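PDB 4UEJ: galactitol-1-phosphate 5-dehydrogenase from Escherichia coli, which catalyses the NAD-dependent oxidation of galactitol 1-phosphate to D-tagatose 6-phosphate as a zinc-containing, homodimeric member of the alcohol dehydrogenase family. Local coordinates for residues Ser35-Ser40 against Asn336-Lys341; Lys162-Ile167 against Lys186-Ile191; Phe229-Leu234 against Glu248-His253; Ala318-Phe323 against Lys341-Pro346. All blocks are in the same frame, centred on the assembly; numbering follows the deposited sequence.

Contact 1. Residues Ser35-Ser40 against Asn336-Lys341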
loop_
_atom_site.group_PDB
_atom_site.type_symbol
_atom_site.label_atom_id
_atom_site.label_comp_id
_atom_site.label_asym_id
_atom_site.label_seq_id
_atom_site.Cartn_x
_atom_site.Cartn_y
_atom_site.Cartn_z
ATOM N N SER A 35 2.927 18.482 29.055
ATOM C CA SER A 35 2.612 18.749 27.657
ATOM C C SER A 35 3.846 18.532 26.784
ATOM O O SER A 35 4.855 19.221 26.942
ATOM C CB SER A 35 2.071 20.180 27.509
ATOM O OG SER A 35 1.597 20.434 26.193
ATOM N N GLY A 36 3.775 17.561 25.877
ATOM C CA GLY A 36 4.957 17.130 25.147
ATOM C C GLY A 36 5.095 17.746 23.779
ATOM O O GLY A 36 4.087 18.050 23.140
ATOM N N LEU A 37 6.337 17.924 23.328
ATOM C CA LEU A 37 6.614 18.352 21.955
ATOM C C LEU A 37 6.700 17.162 20.999
ATOM O O LEU A 37 7.500 16.257 21.216
ATOM C CB LEU A 37 7.921 19.140 21.900
ATOM C CG LEU A 37 8.360 19.723 20.555
ATOM C CD1 LEU A 37 7.556 20.970 20.243
ATOM C CD2 LEU A 37 9.851 20.026 20.551
ATOM N N CYS A 38 5.889 17.181 19.942
ATOM C CA CYS A 38 5.870 16.129 18.923
ATOM C C CYS A 38 6.891 16.403 17.811
ATOM O O CYS A 38 7.201 17.556 17.512
ATOM C CB CYS A 38 4.454 16.007 18.330
ATOM S SG CYS A 38 4.160 14.619 17.177
ATOM N N GLY A 39 7.417 15.347 17.204
ATOM C CA GLY A 39 8.262 15.500 16.030
ATOM C C GLY A 39 7.600 16.335 14.945
ATOM O O GLY A 39 8.262 17.107 14.245
ATOM N N SER A 40 6.285 16.196 14.820
ATOM C CA SER A 40 5.513 16.925 13.817
ATOM C C SER A 40 5.464 18.421 14.101
ATOM O O SER A 40 5.116 19.211 13.224
ATOM C CB SER A 40 4.090 16.371 13.736
ATOM O OG SER A 40 3.417 16.538 14.974
ATOM N N ASN A 336 17.870 20.072 13.980
ATOM C CA ASN A 336 18.657 18.863 13.968
ATOM C C ASN A 336 17.744 17.737 14.425
ATOM O O ASN A 336 16.520 17.874 14.374
ATOM C CB ASN A 336 19.885 19.016 14.861
ATOM C CG ASN A 336 20.710 20.240 14.500
ATOM O OD1 ASN A 336 20.904 21.139 15.318
ATOM N ND2 ASN A 336 21.186 20.285 13.260
ATOM N N ALA A 337 18.320 16.629 14.868
ATOM C CA ALA A 337 17.507 15.513 15.323
ATOM C C ALA A 337 16.862 15.826 16.672
ATOM O O ALA A 337 17.449 16.515 17.511
ATOM C CB ALA A 337 18.344 14.248 15.412
ATOM N N MET A 338 15.643 15.333 16.867
ATOM C CA MET A 338 14.996 15.403 18.171
ATOM C C MET A 338 15.801 14.555 19.158
ATOM O O MET A 338 16.115 13.400 18.872
ATOM C CB MET A 338 13.544 14.918 18.090
ATOM C CG MET A 338 12.735 15.111 19.373
ATOM S SD MET A 338 11.899 16.714 19.472
ATOM C CE MET A 338 10.303 16.285 18.793
ATOM N N PRO A 339 16.151 15.131 20.318
ATOM C CA PRO A 339 16.940 14.410 21.325
ATOM C C PRO A 339 16.129 13.337 22.060
ATOM O O PRO A 339 16.641 12.270 22.389
ATOM C CB PRO A 339 17.372 15.523 22.284
ATOM C CG PRO A 339 16.271 16.537 22.182
ATOM C CD PRO A 339 15.833 16.505 20.740
ATOM N N GLY A 340 14.858 13.628 22.297
ATOM C CA GLY A 340 13.982 12.770 23.071
ATOM C C GLY A 340 12.762 13.620 23.364
ATOM O O GLY A 340 12.658 14.728 22.838
ATOM N N LYS A 341 11.850 13.125 24.196
ATOM C CA LYS A 341 10.632 13.876 24.490
ATOM C C LYS A 341 10.945 15.093 25.342
ATOM O O LYS A 341 11.477 14.980 26.448
ATOM C CB LYS A 341 9.595 12.998 25.188
ATOM C CG LYS A 341 8.291 13.731 25.513
ATOM C CD LYS A 341 7.616 14.303 24.263
ATOM C CE LYS A 341 7.254 13.186 23.279
ATOM N NZ LYS A 341 6.466 13.664 22.108
HETATM O O HOH W 1 9.966 16.204 21.980
#
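Two long side chains, Lys341 and Met338, reach from residues 336-341 to the backbone of residues 36-39, and each is folded to do so. Lys341 sets out with CG anti to its backbone N (chi1 -180°), then bends at chi2 and chi3, which brings CD against Gly36, 4.0 Å from its CA, and delivers NZ to Leu37 O. That hydrogen bond, NZ to O, is 2.9 Å long, and the ammonium sits well above the carbonyl plane, 57° out of it. The same NZ makes a salt bridge to Glu60, so a buried charge is held between a carboxylate and a carbonyl. Leu37 O also accepts a hydrogen bond from water 1, which donates a second one to Gly340 O.

Next to this, Cys38 is a ligand of the zinc that corresponds to the catalytic metal of zinc-containing alcohol dehydrogenases; His59 is the other protein ligand here. The CB of Cys38 points away from residues 336-341, and its SG accepts a capping bond from Ser40 N (3.5 Å) at the turn into helix 41-46.

Met338 is likewise bent at chi2 and chi3. Its methyl CE lies against the peptide leading into Gly39, 3.4 Å from Gly39 N. With Leu37 the two side chains cross obliquely, Met338 SD lying 4.0 Å from Leu37 CD2. Leu37 and Met338 both continue onto Leu42 of helix 41-46.

Contact 2. Residues Lys162-Ile167 against Lys186-Ile191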
loop_
_atom_site.group_PDB
_atom_site.type_symbol
_atom_site.label_atom_id
_atom_site.label_comp_id
_atom_site.label_asym_id
_atom_site.label_seq_id
_atom_site.Cartn_x
_atom_site.Cartn_y
_atom_site.Cartn_z
ATOM N N LYS A 162 3.486 -11.578 14.741
ATOM C CA LYS A 162 4.143 -11.012 13.571
ATOM C C LYS A 162 5.581 -10.604 13.850
ATOM O O LYS A 162 5.992 -10.362 14.995
ATOM C CB LYS A 162 3.357 -9.808 13.033
ATOM C CG LYS A 162 1.960 -10.172 12.573
ATOM C CD LYS A 162 1.220 -8.996 11.938
ATOM C CE LYS A 162 -0.168 -9.423 11.465
ATOM N NZ LYS A 162 -1.052 -8.279 11.028
ATOM N N ASN A 163 6.356 -10.532 12.778
ATOM C CA ASN A 163 7.710 -10.030 12.867
ATOM C C ASN A 163 7.675 -8.541 12.591
ATOM O O ASN A 163 7.593 -8.102 11.442
ATOM C CB ASN A 163 8.616 -10.775 11.888
ATOM C CG ASN A 163 8.837 -12.207 12.314
ATOM O OD1 ASN A 163 9.225 -12.457 13.457
ATOM N ND2 ASN A 163 8.560 -13.158 11.418
ATOM N N VAL A 164 7.713 -7.772 13.665
ATOM C CA VAL A 164 7.498 -6.342 13.584
ATOM C C VAL A 164 8.831 -5.656 13.371
ATOM O O VAL A 164 9.851 -6.001 13.994
ATOM C CB VAL A 164 6.784 -5.813 14.849
ATOM C CG1 VAL A 164 6.706 -4.281 14.854
ATOM C CG2 VAL A 164 5.376 -6.397 14.915
ATOM N N ILE A 165 8.825 -4.698 12.462
ATOM C CA ILE A 165 10.003 -3.887 12.211
ATOM C C ILE A 165 9.587 -2.438 12.370
ATOM O O ILE A 165 8.677 -1.971 11.678
ATOM C CB ILE A 165 10.577 -4.135 10.803
ATOM C CG1 ILE A 165 10.891 -5.620 10.615
ATOM C CG2 ILE A 165 11.806 -3.263 10.550
ATOM C CD1 ILE A 165 11.432 -5.954 9.219
ATOM N N ILE A 166 10.237 -1.729 13.285
ATOM C CA ILE A 166 9.951 -0.326 13.495
ATOM C C ILE A 166 11.081 0.511 12.932
ATOM O O ILE A 166 12.219 0.402 13.367
ATOM C CB ILE A 166 9.769 0.024 14.996
ATOM C CG1 ILE A 166 8.715 -0.884 15.649
ATOM C CG2 ILE A 166 9.438 1.514 15.136
ATOM C CD1 ILE A 166 7.302 -0.850 14.996
ATOM N N ILE A 167 10.777 1.343 11.945
ATOM C CA ILE A 167 11.813 2.172 11.353
ATOM C C ILE A 167 11.645 3.582 11.910
ATOM O O ILE A 167 10.587 4.196 11.787
ATOM C CB ILE A 167 11.747 2.170 9.808
ATOM C CG1 ILE A 167 11.895 0.750 9.265
ATOM C CG2 ILE A 167 12.843 3.039 9.231
ATOM C CD1 ILE A 167 11.528 0.644 7.773
ATOM N N LYS A 186 5.917 -11.617 17.493
ATOM C CA LYS A 186 6.862 -12.725 17.519
ATOM C C LYS A 186 8.274 -12.206 17.720
ATOM O O LYS A 186 9.053 -12.761 18.490
ATOM C CB LYS A 186 6.780 -13.537 16.219
ATOM C CG LYS A 186 7.834 -14.631 16.121
ATOM C CD LYS A 186 7.702 -15.419 14.822
ATOM C CE LYS A 186 8.781 -16.475 14.698
ATOM N NZ LYS A 186 8.582 -17.596 15.658
ATOM N N SER A 187 8.593 -11.130 17.017
ATOM C CA SER A 187 9.867 -10.452 17.170
ATOM C C SER A 187 9.670 -8.963 16.926
ATOM O O SER A 187 8.706 -8.552 16.280
ATOM C CB SER A 187 10.905 -11.005 16.196
ATOM O OG SER A 187 10.530 -10.693 14.857
ATOM N N VAL A 188 10.587 -8.152 17.445
ATOM C CA VAL A 188 10.597 -6.741 17.093
ATOM C C VAL A 188 12.012 -6.337 16.725
ATOM O O VAL A 188 12.958 -6.618 17.466
ATOM C CB VAL A 188 10.083 -5.856 18.247
ATOM C CG1 VAL A 188 10.053 -4.406 17.819
ATOM C CG2 VAL A 188 8.726 -6.332 18.706
ATOM N N THR A 189 12.147 -5.709 15.562
ATOM C CA THR A 189 13.421 -5.217 15.060
ATOM C C THR A 189 13.339 -3.701 14.989
ATOM O O THR A 189 12.319 -3.176 14.559
ATOM C CB THR A 189 13.727 -5.792 13.663
ATOM O OG1 THR A 189 13.963 -7.202 13.777
ATOM C CG2 THR A 189 14.941 -5.113 13.044
ATOM N N ALA A 190 14.386 -2.995 15.400
ATOM C CA ALA A 190 14.353 -1.539 15.305
ATOM C C ALA A 190 15.433 -1.033 14.357
ATOM O O ALA A 190 16.547 -1.515 14.385
ATOM C CB ALA A 190 14.517 -0.904 16.691
ATOM N N ILE A 191 15.089 -0.056 13.522
ATOM C CA ILE A 191 16.018 0.487 12.544
ATOM C C ILE A 191 16.095 2.002 12.655
ATOM O O ILE A 191 15.070 2.663 12.712
ATOM C CB ILE A 191 15.603 0.094 11.106
ATOM C CG1 ILE A 191 15.440 -1.427 10.991
ATOM C CG2 ILE A 191 16.606 0.639 10.104
ATOM C CD1 ILE A 191 15.056 -1.918 9.575
HETATM O O HOH W 2 11.271 -8.372 13.599
#
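Asn163 opens strand 163-167, which runs parallel to strand 187-191 at an axis distance of 4.6 Å. Its CB leaves on the same face of the sheet as Ser187 and lies 3.5 Å from Ser187 OG. With CG anti to the carbonyl carbon (chi1 -70°), the amide turns toward the neighbouring strand, and CG lies 3.4 Å from Ser187 OG. At the tip OD1 accepts from Ser187 OG at 2.6 Å, in the carbonyl plane and on a lone pair, while Lys186 runs alongside with CD 3.6 Å from the same OD1. ND2 goes the other way, to Phe229 O, so this one amide links the start of strand 187-191 to the loop before strand 231-235.

Ser187 OG (chi1 66°) is tucked between its own N and carbonyl carbon, where it gives its hydrogen to Asn163 and accepts one from water 2. That water donates to Val164 O and meets Thr189 OG1, whose further partner is Gln208. Main-chain bonds then follow, Ile166 N to Thr189 O being the straightest (2.8 Å, 169° at the hydrogen). Further along the Asn163 face, Ile191 CD1 fits against Ile165 CG2, 3.6 Å away.

On this face Ile167 and Ile191 meet helix 240-249; on the other, Ile166, Val188 and Ala190 pack on Ile177 of helix 171-182, the crossover of a Rossmann-type beta-alpha-beta unit, and strand 231-235 flanks strand 163-167.

Contact 3. Residues Phe229-Leu234 against Glu248-His253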
loop_
_atom_site.group_PDB
_atom_site.type_symbol
_atom_site.label_atom_id
_atom_site.label_comp_id
_atom_site.label_asym_id
_atom_site.label_seq_id
_atom_site.Cartn_x
_atom_site.Cartn_y
_atom_site.Cartn_z
ATOM N N PHE A 229 8.968 -13.720 6.986
ATOM C CA PHE A 229 7.532 -13.927 6.815
ATOM C C PHE A 229 6.706 -13.210 7.891
ATOM O O PHE A 229 7.198 -12.935 8.986
ATOM C CB PHE A 229 7.215 -15.422 6.819
ATOM C CG PHE A 229 7.781 -16.163 5.636
ATOM C CD1 PHE A 229 7.176 -16.069 4.393
ATOM C CD2 PHE A 229 8.918 -16.944 5.768
ATOM C CE1 PHE A 229 7.697 -16.756 3.291
ATOM C CE2 PHE A 229 9.446 -17.624 4.676
ATOM C CZ PHE A 229 8.829 -17.529 3.440
ATOM N N ASN A 230 5.450 -12.919 7.567
ATOM C CA ASN A 230 4.526 -12.265 8.485
ATOM C C ASN A 230 5.097 -11.003 9.114
ATOM O O ASN A 230 4.940 -10.748 10.317
ATOM C CB ASN A 230 4.080 -13.244 9.562
ATOM C CG ASN A 230 3.394 -14.459 8.976
ATOM O OD1 ASN A 230 2.312 -14.349 8.399
ATOM N ND2 ASN A 230 4.020 -15.621 9.110
ATOM N N GLN A 231 5.757 -10.207 8.281
ATOM C CA GLN A 231 6.292 -8.934 8.724
ATOM C C GLN A 231 5.246 -7.848 8.769
ATOM O O GLN A 231 4.351 -7.780 7.939
ATOM C CB GLN A 231 7.430 -8.476 7.821
ATOM C CG GLN A 231 8.707 -9.232 8.032
ATOM C CD GLN A 231 9.798 -8.752 7.120
ATOM O OE1 GLN A 231 9.554 -7.959 6.214
ATOM N NE2 GLN A 231 11.014 -9.229 7.352
ATOM N N LEU A 232 5.400 -6.989 9.756
ATOM C CA LEU A 232 4.661 -5.738 9.847
ATOM C C LEU A 232 5.692 -4.667 10.101
ATOM O O LEU A 232 6.330 -4.639 11.166
ATOM C CB LEU A 232 3.618 -5.803 10.962
ATOM C CG LEU A 232 2.971 -4.483 11.360
ATOM C CD1 LEU A 232 2.295 -3.885 10.134
ATOM C CD2 LEU A 232 1.961 -4.721 12.489
ATOM N N ILE A 233 5.877 -3.806 9.111
ATOM C CA ILE A 233 6.884 -2.774 9.157
ATOM C C ILE A 233 6.193 -1.433 9.390
ATOM O O ILE A 233 5.276 -1.066 8.658
ATOM C CB ILE A 233 7.686 -2.738 7.849
ATOM C CG1 ILE A 233 8.235 -4.133 7.502
ATOM C CG2 ILE A 233 8.770 -1.697 7.911
ATOM C CD1 ILE A 233 8.922 -4.213 6.144
ATOM N N LEU A 234 6.598 -0.717 10.426
ATOM C CA LEU A 234 6.054 0.623 10.635
ATOM C C LEU A 234 7.107 1.645 10.278
ATOM O O LEU A 234 8.178 1.684 10.886
ATOM C CB LEU A 234 5.622 0.838 12.083
ATOM C CG LEU A 234 4.185 0.526 12.464
ATOM C CD1 LEU A 234 3.916 -0.962 12.272
ATOM C CD2 LEU A 234 3.940 0.972 13.909
ATOM N N GLU A 248 12.593 -2.043 0.259
ATOM C CA GLU A 248 13.755 -2.852 -0.094
ATOM C C GLU A 248 14.007 -4.016 0.870
ATOM O O GLU A 248 14.452 -5.085 0.444
ATOM C CB GLU A 248 15.010 -1.973 -0.189
ATOM C CG GLU A 248 14.994 -1.064 -1.419
ATOM C CD GLU A 248 15.109 -1.845 -2.724
ATOM O OE1 GLU A 248 15.681 -2.956 -2.710
ATOM O OE2 GLU A 248 14.637 -1.353 -3.767
ATOM N N ILE A 249 13.722 -3.838 2.153
ATOM C CA ILE A 249 14.022 -4.907 3.092
ATOM C C ILE A 249 12.865 -5.851 3.294
ATOM O O ILE A 249 13.050 -6.946 3.826
ATOM C CB ILE A 249 14.458 -4.367 4.474
ATOM C CG1 ILE A 249 13.288 -3.696 5.197
ATOM C CG2 ILE A 249 15.649 -3.437 4.309
ATOM C CD1 ILE A 249 13.634 -3.243 6.599
ATOM N N ALA A 250 11.673 -5.447 2.853
ATOM C CA ALA A 250 10.466 -6.196 3.192
ATOM C C ALA A 250 10.524 -7.648 2.724
ATOM O O ALA A 250 11.066 -7.953 1.662
ATOM C CB ALA A 250 9.240 -5.514 2.601
ATOM N N GLY A 251 9.950 -8.535 3.521
ATOM C CA GLY A 251 9.858 -9.931 3.149
ATOM C C GLY A 251 8.579 -10.171 2.369
ATOM O O GLY A 251 7.818 -9.237 2.086
ATOM N N PRO A 252 8.334 -11.426 2.003
ATOM C CA PRO A 252 7.168 -11.740 1.166
ATOM C C PRO A 252 5.850 -11.411 1.877
ATOM O O PRO A 252 5.664 -11.746 3.050
ATOM C CB PRO A 252 7.306 -13.246 0.905
ATOM C CG PRO A 252 8.308 -13.735 1.893
ATOM C CD PRO A 252 9.200 -12.590 2.229
ATOM N N HIS A 253 4.971 -10.729 1.149
ATOM C CA HIS A 253 3.666 -10.289 1.642
ATOM C C HIS A 253 3.722 -9.490 2.945
ATOM O O HIS A 253 2.760 -9.506 3.711
ATOM C CB HIS A 253 2.742 -11.494 1.832
ATOM C CG HIS A 253 2.364 -12.166 0.550
ATOM N ND1 HIS A 253 1.074 -12.173 0.068
ATOM C CD2 HIS A 253 3.109 -12.834 -0.364
ATOM C CE1 HIS A 253 1.036 -12.830 -1.077
ATOM N NE2 HIS A 253 2.256 -13.243 -1.361
HETATM O O HOH W 3 4.394 -13.599 4.971
HETATM O O HOH W 4 6.509 -10.714 5.526
HETATM O O HOH W 5 12.742 -9.421 5.162
#
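Pro252 O is gripped by two waters: water 3 donates to it at 3.0 Å and water 4 at 2.8 Å. Each water in turn accepts from a backbone N-H of the facing segment, water 3 from Asn230 and water 4 from Gln231, so the two segments are joined here through solvent.

Gln231 supplies the direct bond. Its CG stands anti to the carbonyl carbon (chi1 -74°) and the chain is extended beyond, which carries the amide to the end of helix 240-249. OE1 accepts from Gly251 N at 2.8 Å, with 156° at the hydrogen; the N-H arrives above the carbonyl plane, 47° out of it. NE2 donates to water 5, which donates a hydrogen bond to Ile249 O; NE2 also donates to Leu227 O. One side-chain amide thus serves a peptide N-H and, by way of water, a helix-terminal carbonyl.

The segments belong to a beta-alpha-beta unit of the parallel, Rossmann-type sheet: strand 231-235, helix 240-249, strand 255-258. Ala250 is where the chain leaves helical geometry before returning to the sheet.

Apolar contacts lie on either side of the amide. Further along the strand, the tip of Ile233 presses on the helix end, with CD1 3.8 Å from Ala250 CB. Two residues before Gln231, the Phe229 ring crosses Pro252 obliquely, CE1 standing 3.4 Å from CG, and water 3 lies at the ring's edge. The second subunit closes over this end: Lys97 of that subunit makes a cation-pi contact with Phe229, and its Glu94 packs on both Phe229 and Pro252.

Contact 4. Residues Ala318-Phe323 against Lys341-Pro346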
loop_
_atom_site.group_PDB
_atom_site.type_symbol
_atom_site.label_atom_id
_atom_site.label_comp_id
_atom_site.label_asym_id
_atom_site.label_seq_id
_atom_site.Cartn_x
_atom_site.Cartn_y
_atom_site.Cartn_z
ATOM N N ALA A 318 13.736 13.643 27.503
ATOM C CA ALA A 318 15.017 14.332 27.421
ATOM C C ALA A 318 15.004 15.625 28.215
ATOM O O ALA A 318 16.048 16.092 28.676
ATOM C CB ALA A 318 15.387 14.612 25.963
ATOM N N HIS A 319 13.825 16.208 28.380
ATOM C CA HIS A 319 13.734 17.494 29.049
ATOM C C HIS A 319 12.420 17.666 29.798
ATOM O O HIS A 319 11.346 17.371 29.266
ATOM C CB HIS A 319 13.901 18.624 28.036
ATOM C CG HIS A 319 13.986 19.981 28.658
ATOM N ND1 HIS A 319 15.168 20.507 29.135
ATOM C CD2 HIS A 319 13.036 20.917 28.887
ATOM C CE1 HIS A 319 14.942 21.712 29.627
ATOM N NE2 HIS A 319 13.658 21.986 29.485
ATOM N N ARG A 320 12.527 18.132 31.039
ATOM C CA ARG A 320 11.385 18.598 31.814
ATOM C C ARG A 320 11.660 20.038 32.195
ATOM O O ARG A 320 12.755 20.368 32.669
ATOM C CB ARG A 320 11.165 17.768 33.078
ATOM C CG ARG A 320 10.486 16.423 32.895
ATOM C CD ARG A 320 10.226 15.820 34.269
ATOM N NE ARG A 320 9.660 14.479 34.231
ATOM C CZ ARG A 320 10.382 13.367 34.112
ATOM N NH1 ARG A 320 11.700 13.437 33.998
ATOM N NH2 ARG A 320 9.787 12.180 34.100
ATOM N N GLY A 321 10.677 20.902 32.005
ATOM C CA GLY A 321 10.837 22.282 32.406
ATOM C C GLY A 321 9.571 23.092 32.270
ATOM O O GLY A 321 8.647 22.697 31.569
ATOM N N SER A 322 9.527 24.233 32.950
ATOM C CA SER A 322 8.412 25.157 32.783
ATOM C C SER A 322 8.695 26.045 31.568
ATOM O O SER A 322 9.595 25.748 30.777
ATOM C CB SER A 322 8.189 25.987 34.052
ATOM O OG SER A 322 6.900 26.584 34.049
ATOM N N PHE A 323 7.941 27.131 31.425
ATOM C CA PHE A 323 7.825 27.807 30.133
ATOM C C PHE A 323 9.142 28.308 29.547
ATOM O O PHE A 323 9.442 28.026 28.387
ATOM C CB PHE A 323 6.815 28.952 30.250
ATOM C CG PHE A 323 5.415 28.468 30.466
ATOM C CD1 PHE A 323 4.625 28.092 29.387
ATOM C CD2 PHE A 323 4.907 28.326 31.748
ATOM C CE1 PHE A 323 3.346 27.616 29.580
ATOM C CE2 PHE A 323 3.629 27.849 31.951
ATOM C CZ PHE A 323 2.845 27.493 30.861
ATOM N N LYS A 341 11.850 13.125 24.196
ATOM C CA LYS A 341 10.632 13.876 24.490
ATOM C C LYS A 341 10.945 15.093 25.342
ATOM O O LYS A 341 11.477 14.980 26.448
ATOM C CB LYS A 341 9.595 12.998 25.188
ATOM C CG LYS A 341 8.291 13.731 25.513
ATOM C CD LYS A 341 7.616 14.303 24.263
ATOM C CE LYS A 341 7.254 13.186 23.279
ATOM N NZ LYS A 341 6.466 13.664 22.108
ATOM N N VAL A 342 10.637 16.263 24.802
ATOM C CA VAL A 342 10.746 17.498 25.551
ATOM C C VAL A 342 9.386 17.825 26.159
ATOM O O VAL A 342 8.415 18.042 25.436
ATOM C CB VAL A 342 11.219 18.647 24.652
ATOM C CG1 VAL A 342 11.271 19.958 25.431
ATOM C CG2 VAL A 342 12.585 18.313 24.052
ATOM N N LEU A 343 9.307 17.835 27.485
ATOM C CA LEU A 343 8.040 18.104 28.156
ATOM C C LEU A 343 7.982 19.503 28.733
ATOM O O LEU A 343 8.924 19.960 29.372
ATOM C CB LEU A 343 7.794 17.105 29.279
ATOM C CG LEU A 343 7.505 15.657 28.911
ATOM C CD1 LEU A 343 7.434 14.819 30.185
ATOM C CD2 LEU A 343 6.209 15.586 28.118
ATOM N N LEU A 344 6.862 20.173 28.499
ATOM C CA LEU A 344 6.527 21.373 29.244
ATOM C C LEU A 344 5.786 20.960 30.506
ATOM O O LEU A 344 4.780 20.242 30.446
ATOM C CB LEU A 344 5.674 22.321 28.404
ATOM C CG LEU A 344 5.069 23.517 29.139
ATOM C CD1 LEU A 344 6.131 24.508 29.581
ATOM C CD2 LEU A 344 4.054 24.204 28.258
ATOM N N ILE A 345 6.310 21.390 31.648
ATOM C CA ILE A 345 5.690 21.143 32.941
ATOM C C ILE A 345 5.373 22.488 33.602
ATOM O O ILE A 345 6.232 23.066 34.280
ATOM C CB ILE A 345 6.622 20.295 33.860
ATOM C CG1 ILE A 345 7.044 18.995 33.159
ATOM C CG2 ILE A 345 5.963 20.013 35.208
ATOM C CD1 ILE A 345 5.890 18.112 32.723
ATOM N N PRO A 346 4.143 22.999 33.390
ATOM C CA PRO A 346 3.721 24.319 33.897
ATOM C C PRO A 346 3.923 24.509 35.403
ATOM O O PRO A 346 3.851 23.537 36.157
ATOM C CB PRO A 346 2.229 24.362 33.541
ATOM C CG PRO A 346 2.119 23.492 32.324
ATOM C CD PRO A 346 3.081 22.363 32.580
#
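Leu344 starts with CG anti to its backbone N (chi1 171°), whereas Phe323 has CG anti to its carbonyl carbon (chi1 -68°), and this pairing brings a leucine fork against an aromatic ring. Leu344 CD1 sits over one face of the ring, 4.2 Å from the centroid, a CH-pi contact displaced toward the rim. The other branch, CD2, touches the ring at CE1 (3.7 Å), and Pro346 CB lies near CE2. Leu344 CD1 also lies close to the start of helix 323-333, 3.7 Å from Phe323 N.

At the other end His319 also has CG anti to N, which turns CD2 toward Val342 CG1; the side chains cross obliquely, with His319 CB 3.9 Å from that methyl. The imidazole NE2 finds its polar partner in Ser325 OG. On the opposite face of the sheet Arg320 extends beside Leu343, and its guanidinium is paired with Glu138 and Glu314.

Between these groups the two strands run parallel, their axes 4.7 Å apart. Lys341 O receives two N-H groups, Ala318 N and His319 N, the second lying in the carbonyl plane on a lone pair. The last backbone bond is Ile345 N to Gly321 O, 2.7 Å long and almost straight, 177° at the hydrogen.

Helix 323-333 supplies the connection, and its Phe326 and Ala329 pack on Val342. The arrangement is a beta-alpha-beta crossover, here joining the C-terminal strand 341-344 to the mixed sheet that also holds strand 27-36.

In the fold
Contacts 1 and 4 share Lys341 and the mixed sheet, their centres 11 Å apart: strand 341-344 lies between 27-36 and 317-321, so the chain's C-terminal end completes the sheet beside the zinc-binding Cys38. The centres of contacts 2 and 3 are about 9 Å apart, and both reach the six-stranded parallel sheet of the Rossmann-type domain, where strands 163-167 and 231-235 are neighbours. Both are nested along the chain inside the loop that contact 1 closes, and contact 4 follows them and crosses contact 1. The centres of contacts 3 and 4 are 37 Å apart, on opposite sides of the chain's centre. The chain therefore leaves the zinc-bearing part, builds the parallel sheet, and returns.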